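Local coordinates for delta-aminolevulinic acid dehydratase (Toxoplasma gondii ME49, PDB 3OBK), which catalyses the condensation of two molecules of 5-aminolevulinic acid to the pyrrole porphobilinogen, an early step of tetrapyrrole biosynthesis, at residues A[105-110]-A[138-143]; A[132-137]-A[181-186]; A[265-270]-A[290-295]; A[271-276]-A[319-324]. One frame throughout, in Å; residues are numbered along the deposited sequence.

The four contacts run across one TIM barrel, from the loops at one side of the porphobilinogen pocket to the helices on the other side of the chain's centre. Interactions 1, 2 and 3 all touch the bound product, and interaction 4 stands behind interaction 3. Interactions 1 and 2 have centres about 12 Å apart and join where Ala105 CB meets Leu137 CB at 3.7 Å. Interactions 2 and 3, about 15 Å apart between centres, meet in the pocket, where Ser183 CB lies 4.1 Å from Lys267 NZ. Interactions 3 and 4 are about 10 Å apart between centres, and there the Phe321 ring packs on Gly269. The centres of interactions 1 and 4 are about 32 Å apart.

Interaction 1: A[105-110]-A[138-143]; sequences AEESYN and DPYSSM. With PBG (3-[5-(aminomethyl)-4-(carboxymethyl)-1H-pyrrol-3-yl]propanoic acid), chain L.
Ser108 lies against the ring of Tyr140 where two loops of a TIM barrel meet, one following strand 89-95 and the other strand 130-135. The apolar part centres on Tyr140. Its CG stands anti to the carbonyl carbon (chi1 -54°), and its CB rests 3.8 Å from Ala105 CB. The phenol then spreads one face against the 3-10 turn 106-108. Ser108 CA sits 3.7 Å above the ring centroid and 2° off the normal, a CH-pi contact, while Ser108 CB leans over CD2 and Glu107 CG touches CD1. A broad flat ring suits this backbone surface, and the small Ala105 and Ser108 let it come close.

Hydrogen bonds stiffen each loop internally. Ala105 O takes both the N-H and the hydroxyl of Ser108, the latter at 2.8 Å. Glu107 OE1 accepts Asn110 ND2 on its syn side, and Ser141 OG accepts Met143 N, an ST turn. Asp138, on the same segment as Tyr140, takes a weak hydrogen bond from porphobilinogen N1 on OD1.

Water completes the join: one molecule donates to Ser108 O at 3.0 Å and is hydrogen-bonded to Tyr140 OH at 2.6 Å.

Interaction 2: A[132-137]-A[181-186]; sequences LADVAL and CPSDMM. With PBG (3-[5-(aminomethyl)-4-(carboxymethyl)-1H-pyrrol-3-yl]propanoic acid), chain L.
Asp134 and Ser183 meet beyond the bridge that pairs Asp134 with Cys181, two residues of adjacent parallel strands that project from the same face of the sheet. From Asp134 CB, on a side chain that also touches Phe93, the chain runs with CG anti to the backbone N (chi1 -172°), which brings CG within 3.3 Å of Ser183 OG. At the tip, OD1 accepts the serine hydroxyl at 2.8 Å through its syn lone pair. Asp134 OD1 also receives a weak but straight bond, 3.4 Å long, from the pyrrole NA of porphobilinogen. Asp134 OD2 lies 3.0 Å from Ser183 OG. That hydroxyl also meets the amino N1 of the product, at a distance too short to be trusted in detail. Ala136, with nothing beyond CB, fits beside this amine.

Behind the pocket runs the backbone ladder. Cys181 N bonds to Ala133 O, Val135 N to Cys181 O, and Ser183 N to Val135 O, each 2.9 Å long. Pro182 has no N-H to give, and the pairing does not use one. Val135 CB and Pro182 CB touch on the other sheet face, where Val135 also packs on helix 158-175. On the face of Asp134, Cys181 SG lies against Leu132 CB. Together this is the parallel strand pairing of a TIM barrel, with the ligand-binding polar groups at the C-terminal strand ends.

Interaction 3: A[265-270]-A[290-295]; sequences MVKPGL and YHVSGE. With PBG (3-[5-(aminomethyl)-4-(carboxymethyl)-1H-pyrrol-3-yl]propanoic acid), chain L.
Glu295 OE2 is gripped by two backbone N-H groups that arrive from opposite faces of its carboxylate: Gly269 N at 2.9 Å and Val292 N at 3.0 Å. The other oxygen, OE1, takes Leu270 N on its syn side at 2.9 Å. Three N-H donors thus hold a buried carboxylate, fixing its rotation and tying the loop after strand 263-267 to the first turn of helix 293-305, whose positive end would favour the charge. Glycine suits position 269, where a CB would run into Tyr290 O and Glu295 OE2. Pro268, after a cis peptide bond, packs CB on Val292 CG1.

Nearer the pocket, Lys267 and Tyr290 run side by side in the same direction. The extended lysine brings NZ to 3.1 Å from C4A of porphobilinogen, and Met265 SD stands at the edge of the Tyr290 ring. Tyr290 OH bonds to Tyr332 OH. Ser293 holds the propionate of the ligand, with N to O3A at 2.9 Å and OG to O4A at 2.8 Å.

Tyr290 N bonds to Val266 O, joining parallel strands 263-267 and 287-291, which helix 273-282 links; strand 206-213 flanks the first strand and strand 328-331 the second.

Interaction 4: A[271-276]-A[319-324]; sequences PYLDVL and KSFRRA
Knob-into-hole packing joins helices 273-282 and 310-324 on the outer layer of the TIM barrel, with Leu273 as the knob set among Ser320, Phe321, Arg323 and Ala324. Its CG stands anti to the carbonyl carbon (chi1 -63°), and the two methyls beyond it divide the work. CD2 touches Phe321 CD1 at 3.7 Å and Ala324 CB at 3.9 Å, while CD1 points to Ser320 and to the edge of the Arg323 guanidinium, 4.2 Å from NH2. Leu273 and the Phe321 side chain cross at about a right angle. One turn on, Leu276 has CG anti to its backbone N (chi1 -179°). Its CD2 meets Phe321 O at 3.7 Å and Ala324 CB at 3.8 Å, and also stands near the plane of the Phe321 ring, at its edge.

The branched end of Leu273 lets both methyls find partners, Leu276 touches through CD2, and Ala324 is small enough for both leucines to close on its CB. Leu276 and Phe321 also rest on Ala289 of strand 287-291. Ser320 OG bonds back to Glu316 O of its own helix.

Polar groups serve the assembly: Arg323 NE forms a salt bridge to Asp274 OD2 of a second subunit, and the reverse pair repeats it. Leu273 packs on Pro271 of that same subunit. The whole is helix-to-helix packing around a beta/alpha barrel, at a subunit interface of the octamer.

Interaction 1: A[105-110]-A[138-143]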
# COMPACT_ATOMS: atom_id res chain seq x y z
N ALA A 105 15.98 -30.67 32.76
CA ALA A 105 15.89 -31.35 31.48
C ALA A 105 17.26 -31.53 30.82
O ALA A 105 17.38 -31.42 29.62
CB ALA A 105 14.90 -30.63 30.57
N GLU A 106 18.29 -31.83 31.63
CA GLU A 106 19.68 -31.99 31.13
C GLU A 106 19.92 -33.16 30.17
O GLU A 106 20.90 -33.16 29.43
CB GLU A 106 20.72 -32.02 32.29
CG GLU A 106 20.74 -33.29 33.19
CD GLU A 106 19.64 -33.32 34.26
OE1 GLU A 106 18.99 -32.28 34.53
OE2 GLU A 106 19.43 -34.40 34.83
N GLU A 107 19.04 -34.15 30.17
CA GLU A 107 19.12 -35.21 29.15
C GLU A 107 18.99 -34.65 27.72
O GLU A 107 19.41 -35.30 26.76
CB GLU A 107 18.07 -36.29 29.45
CG GLU A 107 18.05 -37.51 28.50
CD GLU A 107 19.35 -38.33 28.40
OE1 GLU A 107 20.21 -38.31 29.33
OE2 GLU A 107 19.50 -39.00 27.34
N SER A 108 18.43 -33.45 27.57
CA SER A 108 18.28 -32.80 26.27
C SER A 108 19.60 -32.56 25.52
O SER A 108 19.62 -32.59 24.28
CB SER A 108 17.53 -31.47 26.41
OG SER A 108 18.25 -30.52 27.16
N TYR A 109 20.67 -32.31 26.26
CA TYR A 109 21.98 -32.13 25.67
C TYR A 109 22.95 -33.25 25.98
O TYR A 109 24.15 -33.06 25.90
CB TYR A 109 22.57 -30.77 26.06
CG TYR A 109 22.57 -30.43 27.53
CD1 TYR A 109 23.60 -30.84 28.36
CD2 TYR A 109 21.57 -29.65 28.08
CE1 TYR A 109 23.62 -30.51 29.71
CE2 TYR A 109 21.57 -29.32 29.43
CZ TYR A 109 22.60 -29.75 30.24
OH TYR A 109 22.59 -29.43 31.57
N ASN A 110 22.43 -34.44 26.26
CA ASN A 110 23.26 -35.63 26.44
C ASN A 110 23.64 -36.21 25.08
O ASN A 110 22.80 -36.76 24.40
CB ASN A 110 22.50 -36.67 27.27
CG ASN A 110 23.26 -37.99 27.41
OD1 ASN A 110 24.41 -38.12 26.96
ND2 ASN A 110 22.61 -38.98 28.02
N ASP A 138 10.47 -30.08 26.71
CA ASP A 138 9.34 -30.81 27.26
C ASP A 138 9.46 -32.31 27.16
O ASP A 138 8.96 -32.99 28.02
CB ASP A 138 7.95 -30.32 26.81
CG ASP A 138 7.85 -29.97 25.35
OD1 ASP A 138 8.77 -29.34 24.78
OD2 ASP A 138 6.76 -30.25 24.81
N PRO A 139 10.14 -32.83 26.14
CA PRO A 139 10.25 -34.28 26.12
C PRO A 139 11.14 -34.80 27.23
O PRO A 139 11.15 -35.99 27.51
CB PRO A 139 10.88 -34.59 24.75
CG PRO A 139 10.68 -33.36 23.89
CD PRO A 139 10.57 -32.20 24.86
N TYR A 140 11.91 -33.91 27.84
CA TYR A 140 12.86 -34.29 28.88
C TYR A 140 12.49 -33.74 30.23
O TYR A 140 13.20 -33.96 31.19
CB TYR A 140 14.23 -33.74 28.51
CG TYR A 140 14.67 -34.16 27.14
CD1 TYR A 140 15.37 -35.34 26.94
CD2 TYR A 140 14.38 -33.37 26.02
CE1 TYR A 140 15.79 -35.71 25.70
CE2 TYR A 140 14.78 -33.75 24.78
CZ TYR A 140 15.48 -34.91 24.63
OH TYR A 140 15.88 -35.28 23.38
N SER A 141 11.39 -32.99 30.29
CA SER A 141 11.02 -32.28 31.50
C SER A 141 10.06 -33.11 32.32
O SER A 141 9.07 -33.61 31.80
CB SER A 141 10.38 -30.94 31.15
OG SER A 141 9.64 -30.44 32.24
N SER A 142 10.35 -33.23 33.60
CA SER A 142 9.47 -33.97 34.51
C SER A 142 8.20 -33.20 34.80
O SER A 142 7.30 -33.71 35.49
CB SER A 142 10.19 -34.33 35.83
OG SER A 142 10.89 -33.24 36.42
N MET A 143 8.15 -31.97 34.30
CA MET A 143 7.01 -31.09 34.48
C MET A 143 6.17 -30.99 33.23
O MET A 143 5.09 -30.41 33.26
CB MET A 143 7.49 -29.71 34.87
CG MET A 143 8.40 -29.69 36.10
SD MET A 143 7.45 -29.78 37.59
CE MET A 143 7.64 -31.49 38.06
CHA PBG L . 7.12 -29.53 22.04
C1A PBG L . 6.29 -29.90 20.86
C2A PBG L . 4.91 -30.08 20.85
C3A PBG L . 4.58 -30.41 19.55
C4A PBG L . 5.74 -30.33 18.80
NA PBG L . 6.76 -30.06 19.62
C5A PBG L . 3.95 -30.11 22.02
C6A PBG L . 3.71 -28.84 22.71
O1A PBG L . 4.56 -27.92 22.54
O2A PBG L . 2.74 -28.72 23.50
C7A PBG L . 3.22 -30.76 19.07
C8A PBG L . 3.13 -31.37 17.72
C9A PBG L . 1.86 -32.01 17.34
O3A PBG L . 1.89 -32.85 16.45
O4A PBG L . 0.83 -31.97 18.04
N1 PBG L . 7.79 -28.27 22.03
O HOH W 1 17.57 -33.64 22.39

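Interaction 2: A[132-137]-A[181-186]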
# COMPACT_ATOMS: atom_id res chain seq x y z
N LEU A 132 15.43 -32.83 10.81
CA LEU A 132 15.04 -31.65 11.57
C LEU A 132 14.74 -32.13 12.98
O LEU A 132 13.84 -32.93 13.16
CB LEU A 132 13.78 -31.02 10.96
CG LEU A 132 13.75 -30.32 9.59
CD1 LEU A 132 14.44 -31.18 8.50
CD2 LEU A 132 12.28 -29.96 9.18
N ALA A 133 15.49 -31.65 13.96
CA ALA A 133 15.34 -32.09 15.35
C ALA A 133 14.66 -30.98 16.13
O ALA A 133 15.02 -29.82 15.97
CB ALA A 133 16.67 -32.40 15.95
N ASP A 134 13.70 -31.31 16.97
CA ASP A 134 13.05 -30.31 17.78
C ASP A 134 14.03 -29.78 18.85
O ASP A 134 14.95 -30.50 19.26
CB ASP A 134 11.82 -30.93 18.43
CG ASP A 134 10.95 -29.92 19.13
OD1 ASP A 134 9.94 -29.45 18.52
OD2 ASP A 134 11.28 -29.61 20.30
N VAL A 135 13.84 -28.52 19.25
CA VAL A 135 14.55 -27.94 20.40
C VAL A 135 13.50 -27.42 21.37
O VAL A 135 12.63 -26.63 21.02
CB VAL A 135 15.54 -26.84 19.99
CG1 VAL A 135 16.12 -26.12 21.23
CG2 VAL A 135 16.65 -27.44 19.12
N ALA A 136 13.58 -27.90 22.60
CA ALA A 136 12.54 -27.70 23.61
C ALA A 136 12.74 -28.76 24.66
O ALA A 136 13.21 -29.88 24.37
CB ALA A 136 11.13 -27.80 23.02
N LEU A 137 12.42 -28.41 25.89
CA LEU A 137 12.76 -29.28 27.00
C LEU A 137 11.63 -30.21 27.34
O LEU A 137 11.79 -31.05 28.18
CB LEU A 137 13.11 -28.47 28.23
CG LEU A 137 14.24 -27.47 28.03
CD1 LEU A 137 14.56 -26.78 29.35
CD2 LEU A 137 15.48 -28.11 27.47
N CYS A 181 14.92 -27.04 15.26
CA CYS A 181 13.58 -26.45 15.21
C CYS A 181 13.08 -26.09 16.59
O CYS A 181 12.43 -26.91 17.24
CB CYS A 181 12.63 -27.44 14.56
SG CYS A 181 13.28 -28.08 13.00
N PRO A 182 13.39 -24.87 17.07
CA PRO A 182 13.01 -24.54 18.42
C PRO A 182 11.53 -24.27 18.55
O PRO A 182 11.04 -23.28 18.02
CB PRO A 182 13.83 -23.28 18.75
CG PRO A 182 14.74 -23.02 17.58
CD PRO A 182 14.32 -23.91 16.46
N SER A 183 10.83 -25.13 19.29
CA SER A 183 9.38 -25.05 19.45
C SER A 183 8.98 -24.54 20.82
O SER A 183 7.82 -24.68 21.23
CB SER A 183 8.79 -26.43 19.24
OG SER A 183 9.29 -27.32 20.22
N ASP A 184 9.92 -23.89 21.50
CA ASP A 184 9.82 -23.56 22.92
C ASP A 184 9.03 -22.32 23.25
O ASP A 184 8.47 -22.24 24.33
CB ASP A 184 11.23 -23.33 23.46
CG ASP A 184 12.01 -22.37 22.59
OD1 ASP A 184 12.38 -22.77 21.46
OD2 ASP A 184 12.22 -21.20 23.02
N MET A 185 9.06 -21.34 22.35
CA MET A 185 8.43 -20.04 22.51
C MET A 185 9.01 -19.19 23.66
O MET A 185 8.34 -18.31 24.22
CB MET A 185 6.92 -20.17 22.57
CG MET A 185 6.29 -20.59 21.24
SD MET A 185 6.45 -19.40 19.88
CE MET A 185 5.21 -18.21 20.32
N MET A 186 10.28 -19.43 23.99
CA MET A 186 10.99 -18.52 24.88
C MET A 186 11.31 -17.31 24.07
O MET A 186 11.45 -17.38 22.86
CB MET A 186 12.28 -19.14 25.39
CG MET A 186 12.07 -20.37 26.26
SD MET A 186 11.03 -20.06 27.71
CE MET A 186 9.37 -20.61 27.24
CHA PBG L . 7.12 -29.53 22.04
C1A PBG L . 6.29 -29.90 20.86
C2A PBG L . 4.91 -30.08 20.85
C3A PBG L . 4.58 -30.41 19.55
C4A PBG L . 5.74 -30.33 18.80
NA PBG L . 6.76 -30.06 19.62
C5A PBG L . 3.95 -30.11 22.02
C6A PBG L . 3.71 -28.84 22.71
O1A PBG L . 4.56 -27.92 22.54
O2A PBG L . 2.74 -28.72 23.50
C7A PBG L . 3.22 -30.76 19.07
C8A PBG L . 3.13 -31.37 17.72
C9A PBG L . 1.86 -32.01 17.34
O3A PBG L . 1.89 -32.85 16.45
O4A PBG L . 0.83 -31.97 18.04
N1 PBG L . 7.79 -28.27 22.03

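Interaction 3: A[265-270]-A[290-295]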
# COMPACT_ATOMS: atom_id res chain seq x y z
N MET A 265 7.74 -21.15 11.02
CA MET A 265 6.72 -22.16 11.18
C MET A 265 5.51 -21.55 11.88
O MET A 265 5.66 -20.80 12.86
CB MET A 265 7.28 -23.29 12.02
CG MET A 265 6.27 -24.34 12.54
SD MET A 265 5.88 -25.67 11.40
CE MET A 265 7.42 -26.59 11.36
N VAL A 266 4.32 -21.84 11.36
CA VAL A 266 3.07 -21.52 12.06
C VAL A 266 2.46 -22.84 12.45
O VAL A 266 2.40 -23.76 11.63
CB VAL A 266 2.04 -20.81 11.16
CG1 VAL A 266 0.66 -20.65 11.92
CG2 VAL A 266 2.60 -19.49 10.68
N LYS A 267 1.99 -22.90 13.68
CA LYS A 267 1.49 -24.13 14.24
C LYS A 267 0.52 -23.77 15.30
O LYS A 267 0.80 -22.87 16.09
CB LYS A 267 2.63 -24.84 14.89
CG LYS A 267 2.32 -26.13 15.65
CD LYS A 267 3.66 -26.61 16.12
CE LYS A 267 3.67 -27.56 17.26
NZ LYS A 267 5.06 -27.51 17.85
N PRO A 268 -0.62 -24.46 15.36
CA PRO A 268 -1.11 -25.53 14.48
C PRO A 268 -1.44 -25.12 13.05
O PRO A 268 -1.05 -24.05 12.62
CB PRO A 268 -2.36 -26.04 15.21
CG PRO A 268 -2.15 -25.63 16.65
CD PRO A 268 -1.42 -24.34 16.58
N GLY A 269 -2.14 -25.98 12.32
CA GLY A 269 -2.20 -25.89 10.86
C GLY A 269 -3.46 -25.27 10.30
O GLY A 269 -3.55 -24.06 10.19
N LEU A 270 -4.42 -26.11 9.95
CA LEU A 270 -5.64 -25.65 9.31
C LEU A 270 -6.33 -24.54 10.09
O LEU A 270 -6.75 -23.55 9.50
CB LEU A 270 -6.63 -26.82 9.09
CG LEU A 270 -6.27 -27.77 7.97
CD1 LEU A 270 -7.39 -28.79 7.82
CD2 LEU A 270 -6.02 -27.02 6.67
N TYR A 290 2.43 -26.69 10.33
CA TYR A 290 2.40 -27.99 10.98
C TYR A 290 0.95 -28.46 11.11
O TYR A 290 0.15 -27.86 11.82
CB TYR A 290 3.03 -27.90 12.36
CG TYR A 290 3.62 -29.19 12.90
CD1 TYR A 290 2.88 -30.36 13.00
CD2 TYR A 290 4.93 -29.21 13.35
CE1 TYR A 290 3.46 -31.54 13.55
CE2 TYR A 290 5.51 -30.37 13.87
CZ TYR A 290 4.78 -31.52 13.97
OH TYR A 290 5.42 -32.62 14.50
N HIS A 291 0.66 -29.55 10.39
CA HIS A 291 -0.58 -30.28 10.51
C HIS A 291 -0.45 -31.21 11.73
O HIS A 291 0.12 -32.30 11.61
CB HIS A 291 -0.80 -31.08 9.23
CG HIS A 291 -2.17 -31.65 9.08
ND1 HIS A 291 -2.39 -32.92 8.57
CD2 HIS A 291 -3.39 -31.14 9.34
CE1 HIS A 291 -3.69 -33.15 8.52
NE2 HIS A 291 -4.32 -32.08 8.98
N VAL A 292 -0.95 -30.76 12.88
CA VAL A 292 -0.56 -31.34 14.15
C VAL A 292 -1.35 -32.58 14.53
O VAL A 292 -2.41 -32.86 13.97
CB VAL A 292 -0.70 -30.33 15.31
CG1 VAL A 292 0.03 -29.05 14.99
CG2 VAL A 292 -2.16 -30.08 15.64
N SER A 293 -0.83 -33.30 15.53
CA SER A 293 -1.35 -34.59 15.94
C SER A 293 -2.87 -34.59 16.09
O SER A 293 -3.54 -35.51 15.68
CB SER A 293 -0.72 -34.97 17.26
OG SER A 293 -1.06 -34.05 18.29
N GLY A 294 -3.40 -33.55 16.68
CA GLY A 294 -4.83 -33.47 16.91
C GLY A 294 -5.60 -33.38 15.61
O GLY A 294 -6.65 -34.00 15.47
N GLU A 295 -5.07 -32.61 14.68
CA GLU A 295 -5.65 -32.51 13.35
C GLU A 295 -5.63 -33.87 12.64
O GLU A 295 -6.59 -34.23 12.01
CB GLU A 295 -4.91 -31.47 12.51
CG GLU A 295 -4.95 -30.03 13.08
CD GLU A 295 -4.19 -29.07 12.22
OE1 GLU A 295 -4.71 -28.76 11.11
OE2 GLU A 295 -3.06 -28.69 12.64
CHA PBG L . 7.12 -29.53 22.04
C1A PBG L . 6.29 -29.90 20.86
C2A PBG L . 4.91 -30.08 20.85
C3A PBG L . 4.58 -30.41 19.55
C4A PBG L . 5.74 -30.33 18.80
NA PBG L . 6.76 -30.06 19.62
C5A PBG L . 3.95 -30.11 22.02
C6A PBG L . 3.71 -28.84 22.71
O1A PBG L . 4.56 -27.92 22.54
O2A PBG L . 2.74 -28.72 23.50
C7A PBG L . 3.22 -30.76 19.07
C8A PBG L . 3.13 -31.37 17.72
C9A PBG L . 1.86 -32.01 17.34
O3A PBG L . 1.89 -32.85 16.45
O4A PBG L . 0.83 -31.97 18.04
N1 PBG L . 7.79 -28.27 22.03

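Interaction 4: A[271-276]-A[319-324]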
# COMPACT_ATOMS: atom_id res chain seq x y z
N PRO A 271 -6.44 -24.67 11.41
CA PRO A 271 -7.07 -23.55 12.09
C PRO A 271 -6.24 -22.28 12.17
O PRO A 271 -6.67 -21.37 12.83
CB PRO A 271 -7.34 -24.09 13.50
CG PRO A 271 -7.06 -25.54 13.46
CD PRO A 271 -6.14 -25.78 12.32
N TYR A 272 -5.07 -22.21 11.54
CA TYR A 272 -4.26 -20.98 11.59
C TYR A 272 -3.83 -20.48 10.20
O TYR A 272 -2.87 -19.72 10.05
CB TYR A 272 -3.09 -21.20 12.56
CG TYR A 272 -3.60 -21.38 13.97
CD1 TYR A 272 -3.84 -20.28 14.78
CD2 TYR A 272 -3.94 -22.65 14.46
CE1 TYR A 272 -4.35 -20.43 16.08
CE2 TYR A 272 -4.47 -22.82 15.76
CZ TYR A 272 -4.68 -21.70 16.55
OH TYR A 272 -5.22 -21.83 17.81
N LEU A 273 -4.58 -20.89 9.17
CA LEU A 273 -4.23 -20.56 7.78
C LEU A 273 -4.24 -19.06 7.59
O LEU A 273 -3.49 -18.53 6.80
CB LEU A 273 -5.13 -21.27 6.76
CG LEU A 273 -5.12 -22.83 6.66
CD1 LEU A 273 -6.06 -23.35 5.56
CD2 LEU A 273 -3.70 -23.38 6.50
N ASP A 274 -5.06 -18.35 8.35
CA ASP A 274 -5.04 -16.87 8.31
C ASP A 274 -3.71 -16.29 8.77
O ASP A 274 -3.24 -15.30 8.20
CB ASP A 274 -6.18 -16.23 9.13
CG ASP A 274 -6.13 -16.59 10.57
OD1 ASP A 274 -6.02 -17.82 10.82
OD2 ASP A 274 -6.20 -15.71 11.45
N VAL A 275 -3.13 -16.87 9.80
CA VAL A 275 -1.87 -16.38 10.30
C VAL A 275 -0.76 -16.75 9.32
O VAL A 275 0.12 -15.95 9.03
CB VAL A 275 -1.57 -16.97 11.68
CG1 VAL A 275 -0.19 -16.51 12.21
CG2 VAL A 275 -2.68 -16.57 12.63
N LEU A 276 -0.85 -17.97 8.79
CA LEU A 276 0.06 -18.45 7.77
C LEU A 276 0.08 -17.49 6.60
O LEU A 276 1.15 -17.07 6.18
CB LEU A 276 -0.34 -19.86 7.32
CG LEU A 276 0.51 -20.55 6.28
CD1 LEU A 276 1.93 -20.81 6.76
CD2 LEU A 276 -0.14 -21.88 5.87
N LYS A 319 -3.34 -29.31 -0.26
CA LYS A 319 -3.51 -28.23 -1.22
C LYS A 319 -3.87 -26.93 -0.51
O LYS A 319 -3.36 -25.88 -0.88
CB LYS A 319 -4.59 -28.57 -2.26
CG LYS A 319 -4.74 -27.60 -3.38
CD LYS A 319 -3.46 -27.40 -4.16
CE LYS A 319 -3.03 -28.61 -4.94
NZ LYS A 319 -3.95 -28.93 -6.10
N SER A 320 -4.72 -27.01 0.50
CA SER A 320 -5.07 -25.82 1.29
C SER A 320 -3.88 -25.15 2.02
O SER A 320 -3.75 -23.96 1.97
CB SER A 320 -6.22 -26.14 2.26
OG SER A 320 -7.44 -26.31 1.52
N PHE A 321 -3.00 -25.92 2.65
CA PHE A 321 -1.80 -25.35 3.29
C PHE A 321 -0.92 -24.59 2.30
O PHE A 321 -0.28 -23.57 2.60
CB PHE A 321 -0.92 -26.45 3.85
CG PHE A 321 -1.31 -26.90 5.19
CD1 PHE A 321 -1.16 -26.05 6.28
CD2 PHE A 321 -1.82 -28.17 5.39
CE1 PHE A 321 -1.55 -26.47 7.53
CE2 PHE A 321 -2.17 -28.58 6.63
CZ PHE A 321 -2.05 -27.75 7.69
N ARG A 322 -0.90 -25.14 1.11
CA ARG A 322 -0.07 -24.65 0.07
C ARG A 322 -0.66 -23.35 -0.50
O ARG A 322 0.05 -22.37 -0.63
CB ARG A 322 0.06 -25.76 -0.94
CG ARG A 322 1.26 -25.69 -1.76
CD ARG A 322 2.47 -26.55 -1.36
NE ARG A 322 3.31 -26.32 -2.55
CZ ARG A 322 4.41 -25.58 -2.64
NH1 ARG A 322 4.97 -25.40 -3.83
NH2 ARG A 322 5.01 -25.10 -1.59
N ARG A 323 -1.96 -23.32 -0.79
CA ARG A 323 -2.63 -22.11 -1.25
C ARG A 323 -2.48 -20.96 -0.22
O ARG A 323 -2.18 -19.83 -0.57
CB ARG A 323 -4.10 -22.38 -1.50
CG ARG A 323 -4.92 -21.17 -1.95
CD ARG A 323 -6.44 -21.31 -1.70
NE ARG A 323 -6.66 -21.59 -0.29
CZ ARG A 323 -7.19 -22.70 0.24
NH1 ARG A 323 -7.70 -23.67 -0.50
NH2 ARG A 323 -7.24 -22.80 1.56
N ALA A 324 -2.67 -21.30 1.06
CA ALA A 324 -2.54 -20.41 2.18
C ALA A 324 -1.13 -19.83 2.36
O ALA A 324 -0.98 -18.80 2.99
CB ALA A 324 -2.96 -21.12 3.43